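Local atomic coordinates of putative uncharacterized protein TCIL3000_10_9440 (Trypanosoma congolense, PDB entry 5KMX), a protein that is an insect-stage surface protein of the parasite, anchored by a transmembrane helix, whose bilobed ectodomain may act as a sensor. Residues Arg72-Val77 with Pro84-Thr89; Leu91-Glu96 with Gln151-Ala156; Lys97-Ser102 with Glu144-Cys149. All blocks are in the same frame, centred on the assembly; numbering follows the deposited sequence.

Contact 1 (Arg72-Val77 with Pro84-Thr89); sequences RLTVVV and PFTRRT
Leu73 and Thr89 exchange two main-chain hydrogen bonds, the shorter from Leu73 N to Thr89 O (2.7 Å). Val75 and Arg87 do likewise, Val75 N lying 2.8 Å from Arg87 O. At Val77 and Phe85 one bond is firm, Val77 N to Phe85 O at 2.8 Å, and its return is weak. Arg72 and Arg88 run side by side at the exposed end, with Arg72 NH1 3.7 Å from Arg88 NH2 and the guanidinium planes 87° apart; a sulfate, probably from the crystallisation liquor, bridges both groups and Asp70 pairs with Arg72, which probably eases the repulsion. Along this face, the methyls Thr74 CG2 and Thr86 CG2 meet at 3.4 Å, beta-branched residues suited to a strand. On the other face, CG of Phe85 sits between its backbone N and carbonyl carbon (chi1 64°), which folds the ring alongside Val77. Val77 CG2 rests over the ring in a CH-pi contact, 3.9 Å from its centroid. Buried Arg87 is here too, its end leading away to bond Gln177 O through NH1. Through Leu73, Val77 and Thr89 this largely apolar face packs against strand 145-165, while Phe33 of strand 31-33 touches Val75 and Val77.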
loop_
_atom_site.group_PDB
_atom_site.type_symbol
_atom_site.label_atom_id
_atom_site.label_comp_id
_atom_site.label_asym_id
_atom_site.label_seq_id
_atom_site.Cartn_x
_atom_site.Cartn_y
_atom_site.Cartn_z
ATOM N N ARG A 72 2.663 11.951 -12.708
ATOM C CA ARG A 72 3.490 10.941 -12.048
ATOM C C ARG A 72 4.456 11.546 -11.033
ATOM O O ARG A 72 5.078 12.578 -11.285
ATOM C CB ARG A 72 4.279 10.135 -13.079
ATOM C CG ARG A 72 3.476 9.019 -13.725
ATOM C CD ARG A 72 2.885 9.442 -15.053
ATOM N NE ARG A 72 3.790 9.123 -16.153
ATOM C CZ ARG A 72 3.898 9.828 -17.275
ATOM N NH1 ARG A 72 4.755 9.444 -18.209
ATOM N NH2 ARG A 72 3.164 10.916 -17.469
ATOM N N LEU A 73 4.574 10.877 -9.891
ATOM C CA LEU A 73 5.466 11.297 -8.820
ATOM C C LEU A 73 6.778 10.523 -8.879
ATOM O O LEU A 73 6.793 9.307 -8.701
ATOM C CB LEU A 73 4.794 11.090 -7.459
ATOM C CG LEU A 73 5.644 11.342 -6.209
ATOM C CD1 LEU A 73 5.862 12.830 -5.990
ATOM C CD2 LEU A 73 4.997 10.700 -4.996
ATOM N N THR A 74 7.875 11.232 -9.129
ATOM C CA THR A 74 9.199 10.619 -9.111
ATOM C C THR A 74 9.847 10.815 -7.744
ATOM O O THR A 74 9.951 11.940 -7.254
ATOM C CB THR A 74 10.120 11.209 -10.194
ATOM O OG1 THR A 74 9.480 11.126 -11.472
ATOM C CG2 THR A 74 11.439 10.448 -10.242
ATOM N N VAL A 75 10.279 9.712 -7.141
ATOM C CA VAL A 75 10.958 9.747 -5.851
ATOM C C VAL A 75 12.350 9.141 -5.971
ATOM O O VAL A 75 12.510 8.031 -6.479
ATOM C CB VAL A 75 10.169 8.987 -4.767
ATOM C CG1 VAL A 75 10.936 8.989 -3.447
ATOM C CG2 VAL A 75 8.785 9.600 -4.584
ATOM N N VAL A 76 13.350 9.872 -5.492
ATOM C CA VAL A 76 14.725 9.389 -5.478
ATOM C C VAL A 76 15.080 8.930 -4.069
ATOM O O VAL A 76 15.039 9.718 -3.126
ATOM C CB VAL A 76 15.715 10.475 -5.938
ATOM C CG1 VAL A 76 17.105 9.893 -6.105
ATOM C CG2 VAL A 76 15.248 11.104 -7.246
ATOM N N VAL A 77 15.430 7.654 -3.936
ATOM C CA VAL A 77 15.680 7.055 -2.630
ATOM C C VAL A 77 17.174 6.986 -2.333
ATOM O O VAL A 77 17.895 6.183 -2.925
ATOM C CB VAL A 77 15.077 5.640 -2.541
ATOM C CG1 VAL A 77 15.253 5.066 -1.139
ATOM C CG2 VAL A 77 13.602 5.671 -2.918
ATOM N N PRO A 84 21.001 3.147 -3.828
ATOM C CA PRO A 84 19.957 4.109 -4.196
ATOM C C PRO A 84 19.216 3.732 -5.470
ATOM O O PRO A 84 19.754 3.018 -6.314
ATOM C CB PRO A 84 20.738 5.417 -4.380
ATOM C CG PRO A 84 22.105 4.981 -4.763
ATOM C CD PRO A 84 22.348 3.728 -3.967
ATOM N N PHE A 85 17.981 4.207 -5.588
ATOM C CA PHE A 85 17.157 3.928 -6.753
ATOM C C PHE A 85 16.086 4.996 -6.901
ATOM O O PHE A 85 15.879 5.806 -5.998
ATOM C CB PHE A 85 16.518 2.539 -6.644
ATOM C CG PHE A 85 15.561 2.393 -5.493
ATOM C CD1 PHE A 85 16.025 2.122 -4.216
ATOM C CD2 PHE A 85 14.194 2.510 -5.694
ATOM C CE1 PHE A 85 15.144 1.979 -3.158
ATOM C CE2 PHE A 85 13.309 2.370 -4.638
ATOM C CZ PHE A 85 13.785 2.104 -3.370
ATOM N N THR A 86 15.423 4.999 -8.052
ATOM C CA THR A 86 14.337 5.933 -8.322
ATOM C C THR A 86 13.045 5.157 -8.523
ATOM O O THR A 86 13.058 4.054 -9.065
ATOM C CB THR A 86 14.617 6.791 -9.573
ATOM O OG1 THR A 86 15.916 7.386 -9.469
ATOM C CG2 THR A 86 13.567 7.886 -9.722
ATOM N N ARG A 87 11.935 5.737 -8.075
ATOM C CA ARG A 87 10.619 5.142 -8.276
ATOM C C ARG A 87 9.652 6.175 -8.828
ATOM O O ARG A 87 9.569 7.296 -8.325
ATOM C CB ARG A 87 10.073 4.560 -6.970
ATOM C CG ARG A 87 8.625 4.072 -7.058
ATOM C CD ARG A 87 8.475 2.911 -8.032
ATOM N NE ARG A 87 9.160 1.720 -7.540
ATOM C CZ ARG A 87 8.625 0.836 -6.704
ATOM N NH1 ARG A 87 7.383 0.992 -6.262
ATOM N NH2 ARG A 87 9.333 -0.211 -6.309
ATOM N N ARG A 88 8.920 5.783 -9.864
ATOM C CA ARG A 88 7.879 6.621 -10.437
ATOM C C ARG A 88 6.524 5.979 -10.172
ATOM O O ARG A 88 6.350 4.780 -10.384
ATOM C CB ARG A 88 8.104 6.808 -11.935
ATOM C CG ARG A 88 7.523 8.093 -12.487
ATOM C CD ARG A 88 8.024 8.359 -13.889
ATOM N NE ARG A 88 7.268 7.621 -14.897
ATOM C CZ ARG A 88 7.691 7.399 -16.138
ATOM N NH1 ARG A 88 8.880 7.839 -16.532
ATOM N NH2 ARG A 88 6.928 6.723 -16.987
ATOM N N THR A 89 5.574 6.782 -9.701
ATOM C CA THR A 89 4.244 6.294 -9.366
ATOM C C THR A 89 3.179 7.242 -9.902
ATOM O O THR A 89 3.307 8.458 -9.762
ATOM C CB THR A 89 4.064 6.148 -7.843
ATOM O OG1 THR A 89 5.133 5.362 -7.302
ATOM C CG2 THR A 89 2.734 5.483 -7.521
#

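Contact 2 (Leu91-Glu96 with Gln151-Ala156). With SO4 (sulfate ion), chain G.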
loop_
_atom_site.group_PDB
_atom_site.type_symbol
_atom_site.label_atom_id
_atom_site.label_comp_id
_atom_site.label_asym_id
_atom_site.label_seq_id
_atom_site.Cartn_x
_atom_site.Cartn_y
_atom_site.Cartn_z
ATOM N N LEU A 91 -0.047 9.450 -9.825
ATOM C CA LEU A 91 -0.792 10.103 -8.756
ATOM C C LEU A 91 -2.226 9.597 -8.711
ATOM O O LEU A 91 -2.856 9.597 -7.656
ATOM C CB LEU A 91 -0.786 11.620 -8.941
ATOM C CG LEU A 91 0.557 12.328 -8.759
ATOM C CD1 LEU A 91 0.440 13.780 -9.187
ATOM C CD2 LEU A 91 1.033 12.233 -7.318
ATOM N N ARG A 92 -2.730 9.164 -9.864
ATOM C CA ARG A 92 -4.116 8.733 -9.997
ATOM C C ARG A 92 -4.213 7.327 -10.581
ATOM O O ARG A 92 -3.546 7.004 -11.563
ATOM C CB ARG A 92 -4.889 9.710 -10.886
ATOM C CG ARG A 92 -6.397 9.527 -10.861
ATOM C CD ARG A 92 -7.040 10.165 -12.080
ATOM N NE ARG A 92 -6.704 9.428 -13.295
ATOM C CZ ARG A 92 -6.926 9.865 -14.530
ATOM N NH1 ARG A 92 -7.483 11.052 -14.736
ATOM N NH2 ARG A 92 -6.581 9.112 -15.566
ATOM N N VAL A 93 -5.049 6.497 -9.964
ATOM C CA VAL A 93 -5.365 5.177 -10.494
ATOM C C VAL A 93 -6.858 4.909 -10.325
ATOM O O VAL A 93 -7.570 5.698 -9.700
ATOM C CB VAL A 93 -4.554 4.063 -9.797
ATOM C CG1 VAL A 93 -3.061 4.306 -9.968
ATOM C CG2 VAL A 93 -4.919 3.967 -8.321
ATOM N N LYS A 94 -7.323 3.793 -10.879
ATOM C CA LYS A 94 -8.736 3.435 -10.824
ATOM C C LYS A 94 -9.003 2.370 -9.765
ATOM O O LYS A 94 -8.187 1.473 -9.551
ATOM C CB LYS A 94 -9.210 2.943 -12.193
ATOM C CG LYS A 94 -9.331 4.043 -13.240
ATOM C CD LYS A 94 -10.645 4.798 -13.102
ATOM C CE LYS A 94 -10.762 5.911 -14.130
ATOM N NZ LYS A 94 -12.115 6.537 -14.122
ATOM N N ARG A 95 -10.155 2.485 -9.110
ATOM C CA ARG A 95 -10.582 1.535 -8.087
ATOM C C ARG A 95 -11.900 0.897 -8.517
ATOM O O ARG A 95 -12.919 1.580 -8.618
ATOM C CB ARG A 95 -10.735 2.239 -6.735
ATOM C CG ARG A 95 -11.204 1.356 -5.586
ATOM C CD ARG A 95 -12.074 2.151 -4.620
ATOM N NE ARG A 95 -12.345 1.429 -3.379
ATOM C CZ ARG A 95 -13.281 1.775 -2.499
ATOM N NH1 ARG A 95 -14.056 2.829 -2.722
ATOM N NH2 ARG A 95 -13.452 1.060 -1.397
ATOM N N GLU A 96 -11.874 -0.409 -8.772
ATOM C CA GLU A 96 -13.057 -1.122 -9.244
ATOM C C GLU A 96 -13.676 -1.969 -8.134
ATOM O O GLU A 96 -13.037 -2.878 -7.603
ATOM C CB GLU A 96 -12.709 -2.002 -10.447
ATOM C CG GLU A 96 -13.930 -2.547 -11.174
ATOM C CD GLU A 96 -13.570 -3.362 -12.398
ATOM O OE1 GLU A 96 -12.401 -3.301 -12.835
ATOM O OE2 GLU A 96 -14.456 -4.066 -12.924
ATOM N N GLN A 151 -13.810 4.027 -9.736
ATOM C CA GLN A 151 -13.601 5.214 -8.919
ATOM C C GLN A 151 -12.183 5.754 -9.074
ATOM O O GLN A 151 -11.220 4.989 -9.121
ATOM C CB GLN A 151 -13.880 4.879 -7.453
ATOM C CG GLN A 151 -14.107 6.075 -6.549
ATOM C CD GLN A 151 -14.363 5.658 -5.112
ATOM O OE1 GLN A 151 -14.595 4.483 -4.829
ATOM N NE2 GLN A 151 -14.316 6.619 -4.198
ATOM N N ASN A 152 -12.065 7.075 -9.158
ATOM C CA ASN A 152 -10.762 7.726 -9.169
ATOM C C ASN A 152 -10.233 7.889 -7.751
ATOM O O ASN A 152 -10.896 8.479 -6.897
ATOM C CB ASN A 152 -10.843 9.091 -9.856
ATOM C CG ASN A 152 -10.885 8.983 -11.368
ATOM O OD1 ASN A 152 -10.054 8.310 -11.978
ATOM N ND2 ASN A 152 -11.858 9.647 -11.980
ATOM N N VAL A 153 -9.043 7.349 -7.505
ATOM C CA VAL A 153 -8.390 7.469 -6.207
ATOM C C VAL A 153 -6.972 7.998 -6.396
ATOM O O VAL A 153 -6.367 7.802 -7.453
ATOM C CB VAL A 153 -8.359 6.121 -5.462
ATOM C CG1 VAL A 153 -9.767 5.712 -5.056
ATOM C CG2 VAL A 153 -7.707 5.042 -6.318
ATOM N N TYR A 154 -6.446 8.662 -5.370
ATOM C CA TYR A 154 -5.221 9.441 -5.509
ATOM C C TYR A 154 -4.186 9.122 -4.434
ATOM O O TYR A 154 -4.528 8.897 -3.273
ATOM C CB TYR A 154 -5.559 10.929 -5.484
ATOM C CG TYR A 154 -6.730 11.280 -6.372
ATOM C CD1 TYR A 154 -8.032 11.220 -5.892
ATOM C CD2 TYR A 154 -6.536 11.658 -7.692
ATOM C CE1 TYR A 154 -9.106 11.534 -6.699
ATOM C CE2 TYR A 154 -7.605 11.977 -8.508
ATOM C CZ TYR A 154 -8.888 11.912 -8.006
ATOM O OH TYR A 154 -9.959 12.227 -8.811
ATOM N N LEU A 155 -2.919 9.129 -4.839
ATOM C CA LEU A 155 -1.819 8.669 -3.996
ATOM C C LEU A 155 -1.658 9.496 -2.723
ATOM O O LEU A 155 -1.563 10.723 -2.773
ATOM C CB LEU A 155 -0.511 8.692 -4.793
ATOM C CG LEU A 155 0.713 8.045 -4.140
ATOM C CD1 LEU A 155 0.528 6.541 -3.998
ATOM C CD2 LEU A 155 1.966 8.364 -4.943
ATOM N N ALA A 156 -1.627 8.804 -1.586
ATOM C CA ALA A 156 -1.459 9.441 -0.284
ATOM C C ALA A 156 -0.231 8.889 0.431
ATOM O O ALA A 156 0.565 9.646 0.988
ATOM C CB ALA A 156 -2.702 9.235 0.569
HETATM S S SO4 G . -11.720 -2.125 0.176
HETATM O O1 SO4 G . -10.863 -2.466 1.308
HETATM O O2 SO4 G . -13.119 -2.314 0.548
HETATM O O3 SO4 G . -11.396 -2.992 -0.954
HETATM O O4 SO4 G . -11.501 -0.731 -0.198
#
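Val93 and Val153 form the regular centre of this antiparallel pairing: their main chains bond both ways, and Val153 N meets Val93 O at 3.1 Å in an almost straight bond (177°). Arg95 and Gln151 bond in the same reciprocal manner, and Leu155 N closes the other end on Leu91 O at 2.9 Å. Among the side-chain polar contacts, Arg95 NH1 donates to Gln151 OE1 over 2.7 Å. Gln151 has CG anti to its backbone N (chi1 -163°) and the rest of the chain extended, which carries the amide alongside the arginine and places the oxygen near the guanidinium plane. Arg95 NH2 turns instead to O4 of a sulfate, 2.9 Å away. Across the opposite face, Asn152 OD1 lies beside the aliphatic chain of Lys94, 3.3 Å from CE. The valine methyls Val93 CG2 and Val153 CG2 touch at 3.6 Å on the face these two buried valines share with Arg95 and Gln151, where Tyr190 adjoins both. On the other, the methylenes of Arg92 lie along the tyrosine, with CG 3.6 Å from Tyr154 CE2. The directions of the two short strands differ by 134°, well short of antiparallel, as in a strongly twisted beta ribbon; this one leads out of the main sheet, consistent with a connection between the two lobes.

Contact 3 (Lys97-Ser102 with Glu144-Cys149); sequences KWYTCS and EKCGYC. With SO4 (sulfate ion), chain G.
Tyr148 holds CG between its backbone N and carbonyl carbon (chi1 63°), while Trp98 has CG anti to its carbonyl carbon (chi1 -74°); the two side chains therefore lie together, pointing the same way. Tyr148 CB sits over the indole, 4.0 Å from the centroid of the five-membered ring, and the tyrosine edge is directed at the six-membered ring in an edge-to-face pair, its CD2 3.5 Å from Trp98 CH2. The broad indole offers Tyr148 a face to pack on even on this exposed side; Lys145 crosses the Trp98 side chain nearly at right angles, CE 3.7 Å from Trp98 CB, before NZ bonds to Thr100 OG1 at 3.2 Å. Lys97 and Cys149 make a regular reciprocal main-chain pair, but a beta bulge follows, with Cys146 and Gly147 together opposite Tyr99. Tyr99 N donates to Gly147 O (2.9 Å), and the return bond from Cys146 N is longer and bent. Glycine fits here, its phi of 168° being awkward for other residues. On the face away from Trp98, Lys97 NZ bonds O2 of a sulfate, probably from the crystallisation liquor, at 3.0 Å. There Cys146 SG, in a disulfide with Cys140, approaches the edge of the Tyr99 ring, which His119 and Phe122 of helix 116-128 also meet. Disulfides Cys101-Cys115 and Cys149-Cys126 fasten both strands to that helical region.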
loop_
_atom_site.group_PDB
_atom_site.type_symbol
_atom_site.label_atom_id
_atom_site.label_comp_id
_atom_site.label_asym_id
_atom_site.label_seq_id
_atom_site.Cartn_x
_atom_site.Cartn_y
_atom_site.Cartn_z
ATOM N N LYS A 97 -14.927 -1.661 -7.799
ATOM C CA LYS A 97 -15.653 -2.367 -6.747
ATOM C C LYS A 97 -16.971 -2.927 -7.277
ATOM O O LYS A 97 -17.762 -2.207 -7.887
ATOM C CB LYS A 97 -15.915 -1.436 -5.560
ATOM C CG LYS A 97 -14.659 -1.020 -4.804
ATOM C CD LYS A 97 -14.102 -2.153 -3.950
ATOM C CE LYS A 97 -14.939 -2.383 -2.697
ATOM N NZ LYS A 97 -14.410 -3.501 -1.871
ATOM N N TRP A 98 -17.198 -4.214 -7.031
ATOM C CA TRP A 98 -18.378 -4.906 -7.536
ATOM C C TRP A 98 -19.515 -4.930 -6.523
ATOM O O TRP A 98 -19.301 -5.213 -5.343
ATOM C CB TRP A 98 -18.021 -6.341 -7.921
ATOM C CG TRP A 98 -17.227 -6.449 -9.180
ATOM C CD1 TRP A 98 -15.874 -6.333 -9.310
ATOM C CD2 TRP A 98 -17.737 -6.699 -10.492
ATOM N NE1 TRP A 98 -15.511 -6.495 -10.624
ATOM C CE2 TRP A 98 -16.637 -6.721 -11.371
ATOM C CE3 TRP A 98 -19.018 -6.904 -11.011
ATOM C CZ2 TRP A 98 -16.779 -6.940 -12.740
ATOM C CZ3 TRP A 98 -19.158 -7.124 -12.367
ATOM C CH2 TRP A 98 -18.045 -7.140 -13.217
ATOM N N TYR A 99 -20.723 -4.636 -6.992
ATOM C CA TYR A 99 -21.918 -4.803 -6.177
ATOM C C TYR A 99 -22.503 -6.193 -6.381
ATOM O O TYR A 99 -22.732 -6.619 -7.513
ATOM C CB TYR A 99 -22.973 -3.749 -6.513
ATOM C CG TYR A 99 -24.233 -3.907 -5.695
ATOM C CD1 TYR A 99 -24.365 -3.280 -4.464
ATOM C CD2 TYR A 99 -25.284 -4.698 -6.143
ATOM C CE1 TYR A 99 -25.509 -3.427 -3.709
ATOM C CE2 TYR A 99 -26.431 -4.852 -5.393
ATOM C CZ TYR A 99 -26.539 -4.214 -4.176
ATOM O OH TYR A 99 -27.681 -4.363 -3.426
ATOM N N THR A 100 -22.742 -6.893 -5.276
ATOM C CA THR A 100 -23.385 -8.200 -5.312
ATOM C C THR A 100 -24.696 -8.155 -4.547
ATOM O O THR A 100 -24.743 -7.715 -3.398
ATOM C CB THR A 100 -22.490 -9.291 -4.709
ATOM O OG1 THR A 100 -21.193 -9.230 -5.309
ATOM C CG2 THR A 100 -23.096 -10.673 -4.939
ATOM N N CYS A 101 -25.762 -8.606 -5.197
ATOM C CA CYS A 101 -27.070 -8.660 -4.564
ATOM C C CYS A 101 -27.092 -9.728 -3.475
ATOM O O CYS A 101 -27.345 -10.901 -3.747
ATOM C CB CYS A 101 -28.150 -8.946 -5.603
ATOM S SG CYS A 101 -29.817 -8.427 -5.122
ATOM N N SER A 102 -26.824 -9.313 -2.242
ATOM C CA SER A 102 -26.772 -10.241 -1.119
ATOM C C SER A 102 -28.100 -10.272 -0.376
ATOM O O SER A 102 -28.991 -9.469 -0.646
ATOM C CB SER A 102 -25.646 -9.852 -0.162
ATOM O OG SER A 102 -25.598 -10.734 0.946
ATOM N N GLU A 144 -26.154 -12.144 -7.600
ATOM C CA GLU A 144 -25.680 -11.727 -8.914
ATOM C C GLU A 144 -24.712 -10.555 -8.832
ATOM O O GLU A 144 -24.871 -9.661 -8.001
ATOM C CB GLU A 144 -26.858 -11.341 -9.810
ATOM C CG GLU A 144 -26.465 -11.004 -11.235
ATOM C CD GLU A 144 -27.622 -11.123 -12.203
ATOM O OE1 GLU A 144 -27.370 -11.368 -13.402
ATOM O OE2 GLU A 144 -28.781 -10.969 -11.767
ATOM N N LYS A 145 -23.709 -10.569 -9.706
ATOM C CA LYS A 145 -22.857 -9.408 -9.913
ATOM C C LYS A 145 -23.582 -8.434 -10.827
ATOM O O LYS A 145 -23.458 -8.502 -12.049
ATOM C CB LYS A 145 -21.509 -9.815 -10.513
ATOM C CG LYS A 145 -20.556 -10.445 -9.519
ATOM C CD LYS A 145 -20.136 -9.442 -8.474
ATOM C CE LYS A 145 -18.960 -9.954 -7.671
ATOM N NZ LYS A 145 -19.268 -11.178 -6.874
ATOM N N CYS A 146 -24.344 -7.531 -10.220
ATOM C CA CYS A 146 -25.235 -6.653 -10.966
ATOM C C CYS A 146 -24.484 -5.559 -11.715
ATOM O O CYS A 146 -24.973 -5.037 -12.716
ATOM C CB CYS A 146 -26.256 -6.020 -10.021
ATOM S SG CYS A 146 -27.074 -7.202 -8.931
ATOM N N GLY A 147 -23.300 -5.211 -11.222
ATOM C CA GLY A 147 -22.502 -4.164 -11.831
ATOM C C GLY A 147 -21.356 -3.751 -10.931
ATOM O O GLY A 147 -21.172 -4.321 -9.856
ATOM N N TYR A 148 -20.588 -2.756 -11.368
ATOM C CA TYR A 148 -19.435 -2.290 -10.609
ATOM C C TYR A 148 -19.251 -0.782 -10.735
ATOM O O TYR A 148 -19.836 -0.144 -11.613
ATOM C CB TYR A 148 -18.164 -3.010 -11.071
ATOM C CG TYR A 148 -17.790 -2.749 -12.514
ATOM C CD1 TYR A 148 -17.034 -1.639 -12.867
ATOM C CD2 TYR A 148 -18.185 -3.619 -13.522
ATOM C CE1 TYR A 148 -16.687 -1.399 -14.184
ATOM C CE2 TYR A 148 -17.841 -3.387 -14.842
ATOM C CZ TYR A 148 -17.092 -2.276 -15.167
ATOM O OH TYR A 148 -16.746 -2.039 -16.478
ATOM N N CYS A 149 -18.435 -0.228 -9.845
ATOM C CA CYS A 149 -18.102 1.190 -9.858
ATOM C C CYS A 149 -16.618 1.381 -10.141
ATOM O O CYS A 149 -15.778 0.745 -9.506
ATOM C CB CYS A 149 -18.465 1.839 -8.523
ATOM S SG CYS A 149 -17.932 3.559 -8.366
HETATM S S SO4 G . -11.720 -2.125 0.176
HETATM O O1 SO4 G . -10.863 -2.466 1.308
HETATM O O2 SO4 G . -13.119 -2.314 0.548
HETATM O O3 SO4 G . -11.396 -2.992 -0.954
HETATM O O4 SO4 G . -11.501 -0.731 -0.198
#

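Overall arrangement
From the N terminus, the first of the three to close is contact 1, a short hairpin in which strand 72-79 turns back into the start of strand 85-100. That second strand then runs on through contact 2 and contact 3, pairing in both with strand 145-165. Contact 2 closes a loop of 54 residues, and contact 3 nests within it, enclosing helix 116-128. Contacts 1 and 2 touch through Leu73, Leu91, Thr89 and Leu155; contact 3 lies across the chain's centre from contact 1, about 36 Å between centres, but touches contact 2 through Glu96 and Tyr148. A sulfate held by Arg95 and Lys97 spans contacts 2 and 3. The two long strands thus join the main sheet to the disulfide-rich helical end.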